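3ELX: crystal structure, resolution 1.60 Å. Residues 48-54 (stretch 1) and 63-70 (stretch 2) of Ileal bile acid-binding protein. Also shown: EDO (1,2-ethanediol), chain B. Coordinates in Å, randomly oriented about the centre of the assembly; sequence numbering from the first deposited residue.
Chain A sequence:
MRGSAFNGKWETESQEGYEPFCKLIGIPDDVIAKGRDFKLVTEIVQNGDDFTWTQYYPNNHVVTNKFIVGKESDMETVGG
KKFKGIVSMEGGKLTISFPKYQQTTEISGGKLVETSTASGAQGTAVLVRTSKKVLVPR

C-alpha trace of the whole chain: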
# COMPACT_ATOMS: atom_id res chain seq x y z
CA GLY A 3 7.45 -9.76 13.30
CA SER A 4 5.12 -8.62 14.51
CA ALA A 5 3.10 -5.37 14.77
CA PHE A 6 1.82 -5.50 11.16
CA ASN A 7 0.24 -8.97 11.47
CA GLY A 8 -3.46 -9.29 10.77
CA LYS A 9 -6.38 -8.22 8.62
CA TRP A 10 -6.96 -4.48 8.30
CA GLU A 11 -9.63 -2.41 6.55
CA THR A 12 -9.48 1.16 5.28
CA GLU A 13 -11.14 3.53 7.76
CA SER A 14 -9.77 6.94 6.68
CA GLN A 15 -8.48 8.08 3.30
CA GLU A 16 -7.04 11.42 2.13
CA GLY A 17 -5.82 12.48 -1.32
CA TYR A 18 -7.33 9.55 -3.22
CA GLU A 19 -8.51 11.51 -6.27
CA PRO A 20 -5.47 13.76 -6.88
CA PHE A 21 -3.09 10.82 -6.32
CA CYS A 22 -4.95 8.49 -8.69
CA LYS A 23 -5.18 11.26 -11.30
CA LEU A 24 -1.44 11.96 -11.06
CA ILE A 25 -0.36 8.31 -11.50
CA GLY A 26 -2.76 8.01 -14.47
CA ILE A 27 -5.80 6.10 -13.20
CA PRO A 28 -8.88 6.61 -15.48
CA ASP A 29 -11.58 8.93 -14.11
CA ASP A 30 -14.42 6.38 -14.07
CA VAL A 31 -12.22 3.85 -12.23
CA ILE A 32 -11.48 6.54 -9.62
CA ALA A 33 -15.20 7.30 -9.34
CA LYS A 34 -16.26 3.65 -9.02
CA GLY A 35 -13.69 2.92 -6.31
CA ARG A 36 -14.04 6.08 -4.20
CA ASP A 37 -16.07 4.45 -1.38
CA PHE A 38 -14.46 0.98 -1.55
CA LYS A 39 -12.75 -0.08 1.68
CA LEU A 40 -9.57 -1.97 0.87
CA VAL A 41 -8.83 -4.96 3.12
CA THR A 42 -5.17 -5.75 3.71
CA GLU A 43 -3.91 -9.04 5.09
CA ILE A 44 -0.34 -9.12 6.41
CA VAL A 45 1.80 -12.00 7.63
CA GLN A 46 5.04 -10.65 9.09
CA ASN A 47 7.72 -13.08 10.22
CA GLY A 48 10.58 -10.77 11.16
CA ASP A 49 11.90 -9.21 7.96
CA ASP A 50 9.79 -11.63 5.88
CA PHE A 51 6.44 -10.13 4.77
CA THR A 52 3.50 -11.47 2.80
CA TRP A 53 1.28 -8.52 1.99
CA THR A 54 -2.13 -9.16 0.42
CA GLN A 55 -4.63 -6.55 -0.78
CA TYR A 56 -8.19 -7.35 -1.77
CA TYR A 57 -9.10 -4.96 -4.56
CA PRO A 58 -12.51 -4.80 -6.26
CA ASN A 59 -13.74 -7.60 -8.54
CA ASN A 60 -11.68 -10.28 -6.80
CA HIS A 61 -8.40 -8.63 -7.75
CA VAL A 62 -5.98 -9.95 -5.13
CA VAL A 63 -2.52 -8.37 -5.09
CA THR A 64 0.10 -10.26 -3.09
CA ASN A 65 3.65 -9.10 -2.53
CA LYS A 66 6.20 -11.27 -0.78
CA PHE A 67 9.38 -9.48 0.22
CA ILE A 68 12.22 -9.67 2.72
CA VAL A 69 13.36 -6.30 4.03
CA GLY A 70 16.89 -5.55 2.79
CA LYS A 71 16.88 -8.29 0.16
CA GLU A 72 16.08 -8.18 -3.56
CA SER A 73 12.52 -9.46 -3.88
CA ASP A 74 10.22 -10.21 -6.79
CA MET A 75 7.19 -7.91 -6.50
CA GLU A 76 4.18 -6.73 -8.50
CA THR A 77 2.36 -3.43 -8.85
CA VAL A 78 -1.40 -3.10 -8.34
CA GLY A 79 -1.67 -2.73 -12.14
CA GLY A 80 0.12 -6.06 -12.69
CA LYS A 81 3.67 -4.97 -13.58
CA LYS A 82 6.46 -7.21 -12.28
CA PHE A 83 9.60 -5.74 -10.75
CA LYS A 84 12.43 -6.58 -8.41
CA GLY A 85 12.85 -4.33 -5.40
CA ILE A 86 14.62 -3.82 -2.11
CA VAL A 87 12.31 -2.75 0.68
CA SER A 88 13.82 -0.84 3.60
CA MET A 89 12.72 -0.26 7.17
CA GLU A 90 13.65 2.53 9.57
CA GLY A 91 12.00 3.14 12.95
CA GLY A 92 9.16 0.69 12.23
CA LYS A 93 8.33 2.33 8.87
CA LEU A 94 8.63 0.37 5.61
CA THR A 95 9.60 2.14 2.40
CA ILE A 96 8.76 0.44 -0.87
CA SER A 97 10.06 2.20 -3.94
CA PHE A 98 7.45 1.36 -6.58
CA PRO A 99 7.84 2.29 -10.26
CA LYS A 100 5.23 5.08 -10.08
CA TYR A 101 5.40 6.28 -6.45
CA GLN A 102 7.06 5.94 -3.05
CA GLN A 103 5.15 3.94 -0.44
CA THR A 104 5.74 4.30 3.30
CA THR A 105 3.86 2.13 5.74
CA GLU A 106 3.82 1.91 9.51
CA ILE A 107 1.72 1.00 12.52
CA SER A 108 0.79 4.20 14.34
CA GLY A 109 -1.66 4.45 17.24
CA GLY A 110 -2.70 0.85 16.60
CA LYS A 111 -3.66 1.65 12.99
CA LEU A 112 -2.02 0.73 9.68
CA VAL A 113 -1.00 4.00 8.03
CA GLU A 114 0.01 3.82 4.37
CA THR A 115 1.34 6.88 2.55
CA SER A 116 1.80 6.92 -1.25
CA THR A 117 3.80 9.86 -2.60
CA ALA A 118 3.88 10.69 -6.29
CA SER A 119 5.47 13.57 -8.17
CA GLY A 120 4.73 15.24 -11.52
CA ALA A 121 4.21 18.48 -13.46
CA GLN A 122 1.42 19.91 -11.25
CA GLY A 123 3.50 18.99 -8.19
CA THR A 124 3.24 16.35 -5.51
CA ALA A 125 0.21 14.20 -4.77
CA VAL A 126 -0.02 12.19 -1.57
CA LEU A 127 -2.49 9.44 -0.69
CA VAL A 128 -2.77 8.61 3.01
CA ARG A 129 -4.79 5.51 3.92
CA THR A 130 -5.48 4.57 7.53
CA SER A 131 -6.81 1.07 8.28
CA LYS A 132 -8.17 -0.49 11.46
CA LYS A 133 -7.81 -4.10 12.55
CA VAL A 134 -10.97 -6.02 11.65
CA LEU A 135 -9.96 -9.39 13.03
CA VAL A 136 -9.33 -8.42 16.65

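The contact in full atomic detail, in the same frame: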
# COMPACT_ATOMS: atom_id res chain seq x y z
N GLY A 48 9.36 -11.58 11.16
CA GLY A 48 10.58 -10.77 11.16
C GLY A 48 10.63 -9.86 9.95
O GLY A 48 9.73 -9.04 9.73
N ASP A 49 11.69 -10.01 9.17
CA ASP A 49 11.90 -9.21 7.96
C ASP A 49 11.11 -9.75 6.77
O ASP A 49 11.05 -9.12 5.71
CB ASP A 49 13.38 -9.19 7.57
CG ASP A 49 14.24 -8.43 8.56
OD1 ASP A 49 15.46 -8.68 8.58
OD2 ASP A 49 13.68 -7.59 9.31
N ASP A 50 10.51 -10.93 6.95
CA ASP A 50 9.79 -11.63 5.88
C ASP A 50 8.31 -11.27 5.89
O ASP A 50 7.59 -11.63 6.83
CB ASP A 50 10.02 -13.13 6.07
CG ASP A 50 9.36 -13.98 5.00
OD1 ASP A 50 8.28 -13.62 4.50
OD2 ASP A 50 9.91 -15.07 4.70
N PHE A 51 7.85 -10.57 4.86
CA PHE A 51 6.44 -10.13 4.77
C PHE A 51 5.71 -10.80 3.62
O PHE A 51 6.27 -10.98 2.53
CB PHE A 51 6.34 -8.63 4.50
CG PHE A 51 6.66 -7.77 5.67
CD1 PHE A 51 7.98 -7.52 6.03
CD2 PHE A 51 5.64 -7.15 6.40
CE1 PHE A 51 8.29 -6.70 7.10
CE2 PHE A 51 5.94 -6.31 7.48
CZ PHE A 51 7.26 -6.09 7.83
N THR A 52 4.44 -11.14 3.86
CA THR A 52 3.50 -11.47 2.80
C THR A 52 2.36 -10.48 2.94
O THR A 52 1.68 -10.45 3.97
CB THR A 52 2.95 -12.91 2.93
OG1 THR A 52 4.05 -13.83 2.94
CG2 THR A 52 2.01 -13.24 1.77
N TRP A 53 2.15 -9.68 1.90
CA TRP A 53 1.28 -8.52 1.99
C TRP A 53 0.21 -8.65 0.92
O TRP A 53 0.51 -8.59 -0.26
CB TRP A 53 2.12 -7.27 1.75
CG TRP A 53 1.49 -6.00 2.21
CD1 TRP A 53 0.38 -5.38 1.70
CD2 TRP A 53 1.94 -5.18 3.30
NE1 TRP A 53 0.12 -4.22 2.40
CE2 TRP A 53 1.06 -4.08 3.39
CE3 TRP A 53 3.02 -5.26 4.20
CZ2 TRP A 53 1.22 -3.07 4.34
CZ3 TRP A 53 3.17 -4.26 5.16
CH2 TRP A 53 2.27 -3.18 5.21
N THR A 54 -1.04 -8.86 1.35
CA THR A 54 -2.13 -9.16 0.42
C THR A 54 -3.19 -8.07 0.47
O THR A 54 -3.62 -7.67 1.55
CB THR A 54 -2.75 -10.54 0.75
OG1 THR A 54 -1.73 -11.55 0.71
CG2 THR A 54 -3.85 -10.90 -0.22
N VAL A 63 -3.91 -8.73 -4.81
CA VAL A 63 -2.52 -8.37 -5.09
C VAL A 63 -1.72 -8.86 -3.90
O VAL A 63 -1.97 -8.43 -2.79
CB VAL A 63 -2.35 -6.85 -5.27
CG1 VAL A 63 -0.87 -6.49 -5.49
CG2 VAL A 63 -3.19 -6.35 -6.42
N THR A 64 -0.77 -9.76 -4.15
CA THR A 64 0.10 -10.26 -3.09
C THR A 64 1.55 -9.97 -3.40
O THR A 64 2.05 -10.29 -4.48
CB THR A 64 -0.08 -11.78 -2.90
OG1 THR A 64 -1.45 -12.05 -2.58
CG2 THR A 64 0.78 -12.30 -1.76
N ASN A 65 2.22 -9.33 -2.45
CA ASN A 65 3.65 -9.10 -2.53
C ASN A 65 4.34 -9.80 -1.39
O ASN A 65 3.95 -9.66 -0.24
CB ASN A 65 3.98 -7.61 -2.52
CG ASN A 65 3.89 -7.00 -3.90
OD1 ASN A 65 4.46 -7.54 -4.84
ND2 ASN A 65 3.15 -5.91 -4.02
N LYS A 66 5.35 -10.59 -1.75
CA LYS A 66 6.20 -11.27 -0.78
C LYS A 66 7.59 -10.66 -0.90
O LYS A 66 8.20 -10.65 -1.98
CB LYS A 66 6.25 -12.77 -1.04
CG LYS A 66 4.92 -13.45 -0.81
CD LYS A 66 4.91 -14.86 -1.37
CE LYS A 66 5.14 -15.91 -0.29
NZ LYS A 66 6.47 -15.80 0.37
N PHE A 67 8.07 -10.11 0.21
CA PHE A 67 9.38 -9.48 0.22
C PHE A 67 10.08 -9.70 1.54
O PHE A 67 9.44 -9.93 2.57
CB PHE A 67 9.28 -7.98 -0.10
CG PHE A 67 8.40 -7.20 0.84
CD1 PHE A 67 7.04 -7.00 0.54
CD2 PHE A 67 8.92 -6.64 2.01
CE1 PHE A 67 6.21 -6.26 1.41
CE2 PHE A 67 8.10 -5.89 2.88
CZ PHE A 67 6.75 -5.70 2.58
N ILE A 68 11.41 -9.66 1.50
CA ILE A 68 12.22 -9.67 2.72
C ILE A 68 12.93 -8.33 2.79
O ILE A 68 13.63 -7.94 1.85
CB ILE A 68 13.25 -10.83 2.72
CG1 ILE A 68 12.49 -12.17 2.68
CG2 ILE A 68 14.17 -10.74 3.94
CD1 ILE A 68 13.37 -13.37 2.36
N VAL A 69 12.72 -7.61 3.89
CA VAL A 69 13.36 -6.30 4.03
C VAL A 69 14.87 -6.43 3.84
O VAL A 69 15.50 -7.33 4.41
CB VAL A 69 13.03 -5.67 5.40
CG1 VAL A 69 13.72 -4.30 5.56
CG2 VAL A 69 11.52 -5.51 5.55
N GLY A 70 15.44 -5.55 3.03
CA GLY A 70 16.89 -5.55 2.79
C GLY A 70 17.40 -6.51 1.72
O GLY A 70 18.59 -6.50 1.40
C1 EDO B . 1.87 -2.34 -0.03
O1 EDO B . 2.10 -1.33 -0.68
C2 EDO B . 2.66 -3.61 -0.27
O2 EDO B . 2.19 -4.25 -1.47
O HOH W 1 16.61 -8.84 6.33
O HOH W 2 7.74 -13.24 1.96

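How does the contact begin at the loop end of stretch 1? Gly48 touches nothing in stretch 2; its positive phi of 62° suits a glycine. The pairing starts with Asp49, whose O accepts a hydrogen bond from Val69 N at 2.9 Å. The same Asp49 O lies 3.3 Å from Ile68 CA, a CA-H...O contact. Both Asp49 and Val69 point their CA-to-CB bonds toward the other stretch, and a water spans the pair, donating to Asp49 OD1 (2.5 Å) and to Val69 O (2.7 Å).

What changes as the strand begins at Asp50? From here the two strands run antiparallel, their directions 169° apart, and side chains alternate between the faces of the sheet. Asp50 sits opposite Ile68 in a non-hydrogen-bonded pair, so their CA atoms come within 4.4 Å. The carboxylate is held by a water: it donates to Asp50 OD1 at 2.6 Å and to Phe51 O at 2.8 Å, and accepts a weak hydrogen bond from Lys66 NZ at 3.3 Å, linking the two strands.

How do Phe51 and Phe67 pack together? Their backbones make a reciprocal pair: Phe51 N to Phe67 O is 2.9 Å and Phe67 N to Phe51 O is 3.1 Å. Phe67 takes the p rotamer (chi1 58°); its CA-to-CB bond points to the face of the sheet, but the end of the side chain comes nearer to stretch 1, with Phe67 CZ 3.5 Å from Phe51 CB. That CB lies over the face of the Phe67 ring in a CH-pi contact. The two rings are nearly parallel, at 14°, but slid apart so that they barely overlap. Phe51 CE1 also meets Val69 CG2 at 3.8 Å, extending the cluster.

What do Thr52 and Trp53 add on the two faces? Thr52 shares its face with Lys66 and Thr64; its CG2 lies 3.9 Å from Thr64 CG2, and its OG1 is 3.9 Å from Lys66 CG. Trp53, on the face of Phe51, bonds through N to Asn65 O (2.8 Å) and through O to Asn65 N (2.9 Å). Its CE3 meets the edge of the Phe67 ring, 4.1 Å from CZ. Ethanediol, probably from the crystallisation liquor, lies over one face of the indole and accepts a hydrogen bond at O2 from Asn65 ND2 (3.2 Å).

How does the contact end at Thr54? Thr54 and Thr64 form a non-hydrogen-bonded pair, CA atoms 4.3 Å apart, with side chains on the same face, and Thr54 OG1 and Thr64 OG1 form a weak hydrogen bond at 3.3 Å.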